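Local coordinates for protein probable 2-oxoglutarate-dependent dioxygenase At5g05600 (Arabidopsis thaliana, PDB 6LSV) that oxidises the plant hormone jasmonate to 12-hydroxyjasmonate, using Fe(2+), 2-oxoglutarate and molecular oxygen, and thereby acts in jasmonate-mediated defence signalling, at residues A[224-228]-A[341-345]; A[233-239]-A[294-300]; A[244-248]-A[282-287]. The contacts are given in a common frame with arbitrary orientation. Numbering follows the deposited sequence.

Contact 1: residues A[224-228]-A[341-345]; sequences LSPHS and PQGKS. With FE (Fe (III) ion), chain E; JAA ({(1R,2R)-3-oxo-2-[(2Z)-pent-2-en-1-yl]cyclopentyl}acetic acid), chain D; AKG (2-oxoglutaric acid), chain C.
How a metal-binding histidine is held in place can be read from the run 224-228, which is extended at Leu224 and Ser225, turns a corner at Pro226 and meets the loop 341-345 between two C-terminal helices. The two pieces run in roughly the same direction, their end-to-end vectors 32° apart, and share one bridge, with His227 CA 3.6 Å from Gly343 CA. Gly343 N donates to Pro226 O at 2.9 Å; the return bond from Ser228 N to Gly343 O is weak at 3.4 Å, and His227 CA makes a CA-H...O contact of 3.5 Å with the same Gly343 O. A type II' turn spans Gln342 to Ser345, with Gly343 at phi/psi 66/-141 and Ser345 OG 2.8 Å from Gln342 O. The CA-to-CB bond of Pro341 points toward 224-228: CB lies 3.3 Å from Pro226 O and 4.0 Å from His227 CB, and CG 4.3 Å from Leu224 CD1. His227 adopts chi1 p (73°) and chi2 -66°, which swings the imidazole away from the loop, lets ND1 donate to Ser225 O at 3.2 Å and places NE2 2.4 Å from the iron. Leu224 (t, p) extends CD2 to 3.7 Å from AKG O2 and 3.9 Å from JAA C15. Ser228 (p) hydrogen-bonds Asp269, while Lys344 NZ reaches Ser281 O and Gln272. His227 opens the HxD...H facial triad completed by Asp229 and His284. Because ND1 is spent on a carbonyl, NE2 is left to the metal; JAA C15 lies 3.3 Å from His227 NE2 and 4.3 Å from FE, consistent with oxidation at that end of jasmonate.

Contact 2: residues A[233-239]-A[294-300]; sequences MTILLPD and RVSLAFF. With AKG (2-oxoglutaric acid), chain C; JAA ({(1R,2R)-3-oxo-2-[(2Z)-pent-2-en-1-yl]cyclopentyl}acetic acid), chain D.
Unusually, an aspartate carboxylate extends the pairing of two strands: Asp239 OD2 accepts from Val295 N at 2.7 Å, just beyond Leu237-Leu297, the last regular pair, with Pro238 between. Strands 233-237 and 294-300 are antiparallel, with axes 4.6 Å apart at closest and N-to-C directions at 159°. Ile235-Phe299 and Leu237-Leu297 are hydrogen-bonded pairs: Ile235 N to Phe299 O 2.8 Å, Phe299 N to Ile235 O 2.9 Å, Leu237 N to Leu297 O 2.8 Å and Leu297 N to Leu237 O 3.0 Å. Thr234-Phe300 and Leu236-Ala298 are the non-hydrogen-bonded pairs. A water donates to Ile235 O (3.0 Å) and, weakly, to Leu297 O (2.8 Å). These central strands belong to the major sheet of the double-stranded beta-helix (jelly-roll) of 2-oxoglutarate oxygenases. Ile235, Leu237, Leu297 and Phe299 face helices 87-102 and 161-186, with Ile235 CD1 4.1 Å from Phe299 CD1. Thr234, Leu236, Ala298 and Phe300 face the active site. Leu236 (t, p) brings CD1 to 3.7 Å from AKG C4, and Phe300 (m, chi2 -62°) sets CZ 3.9 Å from JAA C09 while its ring edge meets Thr234 OG1, itself hydrogen-bonded to Asp229. Arg294 (m, t, p, chi4 -106°) brings its guanidinium to the cosubstrate, NH1 donating to AKG O4 at 2.9 Å and NH2 to AKG O3 at 2.8 Å; Asp239 CB lies over one face of this guanidinium, and Ser296 OG lies 2.9 Å from AKG O4.

Contact 3: residues A[244-248]-A[282-287]; sequences GLQVR and VEHRVI. With AKG (2-oxoglutaric acid), chain C.
Strands 245-248 and 284-286 run antiparallel, 4.7 Å apart at closest with N-to-C directions at 152°, in the minor sheet of the jelly-roll, where 253-255 lies on the other side of 245-248. Gln246-Arg285 is the hydrogen-bonded pair (Gln246 N to Arg285 O 2.8 Å, Arg285 N to Gln246 O 2.9 Å), flanked by the non-hydrogen-bonded Leu245-Val286 and Val247-His284. At the ends, Ile287 N donates to Gly244 O and Arg248 N to Glu283 O, 2.9 Å each, while a water accepts from Glu283 N (2.9 Å) and donates to Arg248 O (2.8 Å). Gly244 passes so close to Ile287 O that a beta-carbon would clash. On one face, Gln246 (m, t) offers OE1 to Arg285 NE and Arg285 NH2, 3.0 Å each, and its NE2 bonds Thr255; Arg285 (p, t, t) also makes a cation-pi contact with Trp253. At the strand end, Arg248 NE lies 3.0 Å from Glu283 OE1, a salt bridge of charge alone: no N-H points at the oxygen. The face of Leu245, Val247, His284 and Val286 looks into the jelly-roll: Leu245 CB is 3.5 Å from AKG O3 and Val286 CG2 3.4 Å from AKG O4. His284 (p, chi2 -76°) ligates the iron, its ND1 weakly bonding Val282 O at 3.3 Å. The Gln246-Arg285 bonds thus lie apart from the cosubstrate, which meets aliphatic Leu245 and Val286 beside the metal ligand His284.

Followed from the N terminus, the chain first enters 224-228, then strand 233-237, then 245-248. A passage that includes helix 269-274 brings it back to 282-287, which closes the innermost loop as contact 3. Strand 294-302 follows and closes contact 2 around it, and only after helices 329-332 and 334-339 does 341-345 close contact 1 around both. The three are nested, without crossing. Contact 1 joins contact 3 through His227 O to His284 N and Leu224 O to Val286 N, tying 224-228, and through it the C-terminal loop, to strand 284-286. Contact 2 packs on contact 3 where Arg294 meets Val286 and Leu236 meets Leu245, so the two sheets meet beside 2-oxoglutarate, which all three touch.

Contact 1: residues A[224-228]-A[341-345]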
# COMPACT_ATOMS: atom_id res chain seq x y z
N LEU A 224 -10.47 2.26 4.47
CA LEU A 224 -9.17 2.90 4.63
C LEU A 224 -9.28 4.32 4.09
O LEU A 224 -9.66 4.51 2.93
CB LEU A 224 -8.09 2.11 3.89
CG LEU A 224 -6.64 2.41 4.24
CD1 LEU A 224 -6.43 2.43 5.75
CD2 LEU A 224 -5.74 1.39 3.58
N SER A 225 -8.96 5.31 4.92
CA SER A 225 -9.11 6.71 4.55
C SER A 225 -8.08 7.11 3.49
O SER A 225 -7.08 6.42 3.28
CB SER A 225 -8.97 7.59 5.80
OG SER A 225 -10.07 7.40 6.67
N PRO A 226 -8.31 8.24 2.80
CA PRO A 226 -7.40 8.63 1.71
C PRO A 226 -5.95 8.74 2.16
O PRO A 226 -5.66 9.15 3.29
CB PRO A 226 -7.94 10.00 1.28
CG PRO A 226 -9.38 9.95 1.63
CD PRO A 226 -9.46 9.15 2.89
N HIS A 227 -5.05 8.36 1.26
CA HIS A 227 -3.62 8.45 1.48
C HIS A 227 -2.90 8.06 0.20
O HIS A 227 -3.45 7.37 -0.66
CB HIS A 227 -3.16 7.53 2.62
CG HIS A 227 -3.16 6.08 2.25
ND1 HIS A 227 -4.32 5.39 1.97
CD2 HIS A 227 -2.15 5.20 2.09
CE1 HIS A 227 -4.03 4.14 1.67
NE2 HIS A 227 -2.72 4.00 1.73
N SER A 228 -1.65 8.51 0.09
CA SER A 228 -0.69 7.91 -0.82
C SER A 228 0.30 7.10 0.01
O SER A 228 0.55 7.39 1.18
CB SER A 228 0.05 8.97 -1.64
OG SER A 228 0.68 9.93 -0.82
N PRO A 341 -3.55 7.94 7.92
CA PRO A 341 -3.87 8.48 6.59
C PRO A 341 -4.25 9.95 6.60
O PRO A 341 -5.20 10.35 7.29
CB PRO A 341 -5.04 7.61 6.14
CG PRO A 341 -4.85 6.32 6.86
CD PRO A 341 -4.29 6.69 8.20
N GLN A 342 -3.52 10.76 5.84
CA GLN A 342 -3.82 12.18 5.68
C GLN A 342 -3.81 12.58 4.21
O GLN A 342 -3.41 13.70 3.87
CB GLN A 342 -2.83 13.04 6.48
CG GLN A 342 -2.88 12.84 7.98
CD GLN A 342 -4.27 13.01 8.57
OE1 GLN A 342 -5.13 13.70 8.02
NE2 GLN A 342 -4.50 12.37 9.71
N GLY A 343 -4.23 11.68 3.33
CA GLY A 343 -4.23 11.99 1.91
C GLY A 343 -2.81 12.16 1.40
O GLY A 343 -1.89 11.44 1.80
N LYS A 344 -2.63 13.13 0.51
CA LYS A 344 -1.32 13.49 -0.01
C LYS A 344 -0.73 14.72 0.67
O LYS A 344 0.17 15.35 0.13
CB LYS A 344 -1.39 13.70 -1.52
CG LYS A 344 -1.83 12.48 -2.31
CD LYS A 344 -1.36 12.55 -3.76
CE LYS A 344 0.13 12.84 -3.84
NZ LYS A 344 0.69 12.55 -5.19
N SER A 345 -1.24 15.07 1.86
CA SER A 345 -0.71 16.23 2.56
C SER A 345 0.68 15.98 3.12
O SER A 345 1.42 16.95 3.37
CB SER A 345 -1.66 16.66 3.68
OG SER A 345 -1.69 15.70 4.73
FE FE E . -2.22 2.04 0.43
O01 JAA D . 0.71 -0.15 8.12
O02 JAA D . 6.48 1.60 6.10
O03 JAA D . 6.41 2.82 7.90
C04 JAA D . 3.65 1.25 7.22
C05 JAA D . 2.03 1.39 7.21
C06 JAA D . 3.98 0.98 8.71
C07 JAA D . 2.80 0.61 9.31
C08 JAA D . 1.67 0.54 8.13
C09 JAA D . 1.41 1.00 5.80
C10 JAA D . 4.30 2.43 6.77
C11 JAA D . 1.37 2.22 4.88
C12 JAA D . 5.81 2.28 6.93
C13 JAA D . 0.28 2.56 4.21
C14 JAA D . -1.00 1.74 4.32
C15 JAA D . -2.17 2.66 4.67
C1 AKG C . -3.26 -0.31 0.90
O1 AKG C . -2.26 0.04 0.23
O2 AKG C . -3.11 -0.67 2.10
C2 AKG C . -4.65 -0.27 0.25
O5 AKG C . -5.07 0.77 -0.13
C3 AKG C . -5.50 -1.54 0.06
C4 AKG C . -6.26 -1.44 -1.26
C5 AKG C . -7.43 -2.43 -1.30
O3 AKG C . -7.84 -2.91 -2.39
O4 AKG C . -8.00 -2.75 -0.22

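Contact 2: residues A[233-239]-A[294-300]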
# COMPACT_ATOMS: atom_id res chain seq x y z
N MET A 233 7.35 2.07 -4.22
CA MET A 233 6.21 1.64 -5.00
C MET A 233 5.47 0.55 -4.24
O MET A 233 6.06 -0.17 -3.42
CB MET A 233 6.61 1.12 -6.39
CG MET A 233 7.78 0.16 -6.41
SD MET A 233 8.02 -0.59 -8.03
CE MET A 233 6.63 -1.73 -8.08
N THR A 234 4.18 0.43 -4.52
CA THR A 234 3.34 -0.60 -3.94
C THR A 234 2.87 -1.54 -5.04
O THR A 234 2.40 -1.09 -6.09
CB THR A 234 2.13 -0.00 -3.21
OG1 THR A 234 2.57 0.98 -2.27
CG2 THR A 234 1.35 -1.09 -2.48
N ILE A 235 3.01 -2.84 -4.80
CA ILE A 235 2.40 -3.86 -5.64
C ILE A 235 1.18 -4.36 -4.88
O ILE A 235 1.30 -5.01 -3.84
CB ILE A 235 3.38 -4.99 -5.98
CG1 ILE A 235 4.56 -4.44 -6.79
CG2 ILE A 235 2.69 -6.08 -6.78
CD1 ILE A 235 5.63 -5.45 -7.09
N LEU A 236 -0.01 -4.05 -5.40
CA LEU A 236 -1.27 -4.29 -4.72
C LEU A 236 -2.00 -5.45 -5.37
O LEU A 236 -2.21 -5.45 -6.59
CB LEU A 236 -2.14 -3.02 -4.75
CG LEU A 236 -3.54 -3.01 -4.14
CD1 LEU A 236 -3.52 -3.41 -2.67
CD2 LEU A 236 -4.16 -1.63 -4.31
N LEU A 237 -2.38 -6.44 -4.56
CA LEU A 237 -3.24 -7.53 -5.01
C LEU A 237 -4.62 -7.30 -4.41
O LEU A 237 -4.89 -7.73 -3.28
CB LEU A 237 -2.69 -8.90 -4.61
CG LEU A 237 -3.52 -10.09 -5.09
CD1 LEU A 237 -3.87 -9.94 -6.57
CD2 LEU A 237 -2.80 -11.40 -4.83
N PRO A 238 -5.52 -6.60 -5.10
CA PRO A 238 -6.83 -6.33 -4.53
C PRO A 238 -7.71 -7.57 -4.55
O PRO A 238 -7.46 -8.53 -5.28
CB PRO A 238 -7.40 -5.23 -5.44
CG PRO A 238 -6.71 -5.43 -6.75
CD PRO A 238 -5.35 -6.03 -6.45
N ASP A 239 -8.75 -7.53 -3.73
CA ASP A 239 -9.66 -8.66 -3.60
C ASP A 239 -10.24 -9.03 -4.96
O ASP A 239 -10.85 -8.20 -5.64
CB ASP A 239 -10.77 -8.33 -2.60
CG ASP A 239 -11.56 -9.56 -2.18
OD1 ASP A 239 -12.40 -10.02 -2.98
OD2 ASP A 239 -11.33 -10.06 -1.06
N ARG A 294 -13.64 -8.09 2.25
CA ARG A 294 -12.58 -7.95 1.27
C ARG A 294 -11.26 -8.34 1.92
O ARG A 294 -11.10 -8.21 3.14
CB ARG A 294 -12.48 -6.52 0.70
CG ARG A 294 -13.52 -6.19 -0.36
CD ARG A 294 -13.27 -4.82 -1.02
NE ARG A 294 -12.24 -4.86 -2.06
CZ ARG A 294 -11.01 -4.38 -1.93
NH1 ARG A 294 -10.63 -3.82 -0.79
NH2 ARG A 294 -10.15 -4.47 -2.93
N VAL A 295 -10.33 -8.81 1.11
CA VAL A 295 -8.96 -9.09 1.54
C VAL A 295 -8.03 -8.60 0.45
O VAL A 295 -8.13 -9.06 -0.70
CB VAL A 295 -8.73 -10.58 1.83
CG1 VAL A 295 -7.24 -10.89 1.80
CG2 VAL A 295 -9.33 -10.97 3.17
N SER A 296 -7.13 -7.69 0.79
CA SER A 296 -6.17 -7.15 -0.17
C SER A 296 -4.77 -7.20 0.41
O SER A 296 -4.57 -7.07 1.62
CB SER A 296 -6.53 -5.72 -0.58
OG SER A 296 -7.92 -5.61 -0.85
N LEU A 297 -3.79 -7.38 -0.48
CA LEU A 297 -2.40 -7.56 -0.10
C LEU A 297 -1.59 -6.40 -0.68
O LEU A 297 -1.56 -6.21 -1.90
CB LEU A 297 -1.86 -8.90 -0.60
CG LEU A 297 -2.22 -10.17 0.18
CD1 LEU A 297 -3.70 -10.53 0.07
CD2 LEU A 297 -1.36 -11.33 -0.30
N ALA A 298 -0.93 -5.65 0.19
CA ALA A 298 -0.14 -4.49 -0.19
C ALA A 298 1.33 -4.80 0.06
O ALA A 298 1.77 -4.87 1.21
CB ALA A 298 -0.58 -3.25 0.58
N PHE A 299 2.08 -4.98 -1.02
CA PHE A 299 3.52 -5.18 -0.96
C PHE A 299 4.21 -3.84 -1.19
O PHE A 299 3.94 -3.16 -2.19
CB PHE A 299 3.96 -6.21 -1.99
CG PHE A 299 5.45 -6.39 -2.11
CD1 PHE A 299 6.17 -5.66 -3.04
CD2 PHE A 299 6.12 -7.30 -1.30
CE1 PHE A 299 7.54 -5.82 -3.16
CE2 PHE A 299 7.48 -7.46 -1.41
CZ PHE A 299 8.20 -6.72 -2.34
N PHE A 300 5.09 -3.45 -0.27
CA PHE A 300 5.78 -2.17 -0.33
C PHE A 300 7.24 -2.40 -0.70
O PHE A 300 7.95 -3.14 -0.02
CB PHE A 300 5.68 -1.43 1.00
CG PHE A 300 4.27 -1.22 1.48
CD1 PHE A 300 3.37 -0.46 0.75
CD2 PHE A 300 3.85 -1.78 2.68
CE1 PHE A 300 2.07 -0.27 1.20
CE2 PHE A 300 2.56 -1.59 3.13
CZ PHE A 300 1.67 -0.83 2.39
C1 AKG C . -3.26 -0.31 0.90
O1 AKG C . -2.26 0.04 0.23
O2 AKG C . -3.11 -0.67 2.10
C2 AKG C . -4.65 -0.27 0.25
O5 AKG C . -5.07 0.77 -0.13
C3 AKG C . -5.50 -1.54 0.06
C4 AKG C . -6.26 -1.44 -1.26
C5 AKG C . -7.43 -2.43 -1.30
O3 AKG C . -7.84 -2.91 -2.39
O4 AKG C . -8.00 -2.75 -0.22
O01 JAA D . 0.71 -0.15 8.12
O02 JAA D . 6.48 1.60 6.10
O03 JAA D . 6.41 2.82 7.90
C04 JAA D . 3.65 1.25 7.22
C05 JAA D . 2.03 1.39 7.21
C06 JAA D . 3.98 0.98 8.71
C07 JAA D . 2.80 0.61 9.31
C08 JAA D . 1.67 0.54 8.13
C09 JAA D . 1.41 1.00 5.80
C10 JAA D . 4.30 2.43 6.77
C11 JAA D . 1.37 2.22 4.88
C12 JAA D . 5.81 2.28 6.93
C13 JAA D . 0.28 2.56 4.21
C14 JAA D . -1.00 1.74 4.32
C15 JAA D . -2.17 2.66 4.67
O HOH W 1 0.73 -7.63 -2.48

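Contact 3: residues A[244-248]-A[282-287]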
# COMPACT_ATOMS: atom_id res chain seq x y z
N GLY A 244 -13.90 -2.27 -4.00
CA GLY A 244 -13.73 -1.44 -2.83
C GLY A 244 -12.61 -0.44 -2.96
O GLY A 244 -12.65 0.64 -2.36
N LEU A 245 -11.59 -0.78 -3.74
CA LEU A 245 -10.46 0.12 -3.94
C LEU A 245 -10.88 1.29 -4.84
O LEU A 245 -11.48 1.09 -5.89
CB LEU A 245 -9.28 -0.63 -4.55
CG LEU A 245 -8.14 0.25 -5.05
CD1 LEU A 245 -7.34 0.79 -3.88
CD2 LEU A 245 -7.26 -0.53 -6.00
N GLN A 246 -10.55 2.50 -4.41
CA GLN A 246 -10.88 3.71 -5.15
C GLN A 246 -9.65 4.60 -5.25
O GLN A 246 -8.95 4.81 -4.26
CB GLN A 246 -12.03 4.47 -4.50
CG GLN A 246 -13.33 3.70 -4.44
CD GLN A 246 -14.52 4.61 -4.19
OE1 GLN A 246 -14.46 5.50 -3.35
NE2 GLN A 246 -15.61 4.38 -4.92
N VAL A 247 -9.38 5.11 -6.45
CA VAL A 247 -8.29 6.05 -6.67
C VAL A 247 -8.90 7.40 -7.03
O VAL A 247 -9.99 7.48 -7.60
CB VAL A 247 -7.32 5.57 -7.77
CG1 VAL A 247 -6.82 4.17 -7.47
CG2 VAL A 247 -7.99 5.62 -9.13
N ARG A 248 -8.19 8.47 -6.68
CA ARG A 248 -8.69 9.82 -6.90
C ARG A 248 -7.96 10.48 -8.07
O ARG A 248 -6.73 10.50 -8.10
CB ARG A 248 -8.55 10.68 -5.65
CG ARG A 248 -9.10 12.09 -5.83
CD ARG A 248 -8.24 13.11 -5.13
NE ARG A 248 -8.58 13.21 -3.71
CZ ARG A 248 -8.65 14.35 -3.04
NH1 ARG A 248 -8.38 15.49 -3.65
NH2 ARG A 248 -8.96 14.35 -1.75
N VAL A 282 -0.18 7.89 -6.46
CA VAL A 282 -1.63 7.81 -6.50
C VAL A 282 -2.20 7.95 -5.09
O VAL A 282 -1.62 7.45 -4.11
CB VAL A 282 -2.08 6.49 -7.15
CG1 VAL A 282 -1.54 5.29 -6.37
CG2 VAL A 282 -3.60 6.43 -7.26
N GLU A 283 -3.32 8.64 -4.98
CA GLU A 283 -4.09 8.72 -3.74
C GLU A 283 -5.25 7.75 -3.82
O GLU A 283 -6.04 7.79 -4.78
CB GLU A 283 -4.59 10.15 -3.52
CG GLU A 283 -5.33 10.35 -2.21
CD GLU A 283 -5.76 11.80 -2.02
OE1 GLU A 283 -5.74 12.57 -3.00
OE2 GLU A 283 -6.12 12.16 -0.88
N HIS A 284 -5.36 6.87 -2.83
CA HIS A 284 -6.41 5.85 -2.86
C HIS A 284 -7.07 5.74 -1.50
O HIS A 284 -6.58 6.24 -0.49
CB HIS A 284 -5.86 4.49 -3.31
CG HIS A 284 -4.50 4.17 -2.79
ND1 HIS A 284 -3.35 4.74 -3.30
CD2 HIS A 284 -4.10 3.34 -1.80
CE1 HIS A 284 -2.30 4.28 -2.64
NE2 HIS A 284 -2.73 3.43 -1.73
N ARG A 285 -8.22 5.07 -1.51
CA ARG A 285 -9.01 4.79 -0.32
C ARG A 285 -9.83 3.54 -0.59
O ARG A 285 -9.99 3.13 -1.74
CB ARG A 285 -9.92 5.97 0.04
CG ARG A 285 -11.14 6.09 -0.87
CD ARG A 285 -12.04 7.25 -0.49
NE ARG A 285 -13.29 7.22 -1.23
CZ ARG A 285 -14.23 8.16 -1.19
NH1 ARG A 285 -14.06 9.24 -0.43
NH2 ARG A 285 -15.34 8.03 -1.90
N VAL A 286 -10.32 2.92 0.47
CA VAL A 286 -11.12 1.71 0.36
C VAL A 286 -12.50 1.99 0.93
O VAL A 286 -12.63 2.56 2.02
CB VAL A 286 -10.46 0.51 1.08
CG1 VAL A 286 -11.19 -0.78 0.73
CG2 VAL A 286 -8.99 0.41 0.71
N ILE A 287 -13.53 1.61 0.18
CA ILE A 287 -14.89 1.63 0.67
C ILE A 287 -15.28 0.21 1.06
O ILE A 287 -14.70 -0.77 0.58
CB ILE A 287 -15.88 2.22 -0.36
CG1 ILE A 287 -15.94 1.35 -1.61
CG2 ILE A 287 -15.50 3.65 -0.72
CD1 ILE A 287 -16.82 1.92 -2.71
C1 AKG C . -3.26 -0.31 0.90
O1 AKG C . -2.26 0.04 0.23
O2 AKG C . -3.11 -0.67 2.10
C2 AKG C . -4.65 -0.27 0.25
O5 AKG C . -5.07 0.77 -0.13
C3 AKG C . -5.50 -1.54 0.06
C4 AKG C . -6.26 -1.44 -1.26
C5 AKG C . -7.43 -2.43 -1.30
O3 AKG C . -7.84 -2.91 -2.39
O4 AKG C . -8.00 -2.75 -0.22
O HOH W 2 -4.18 10.48 -7.05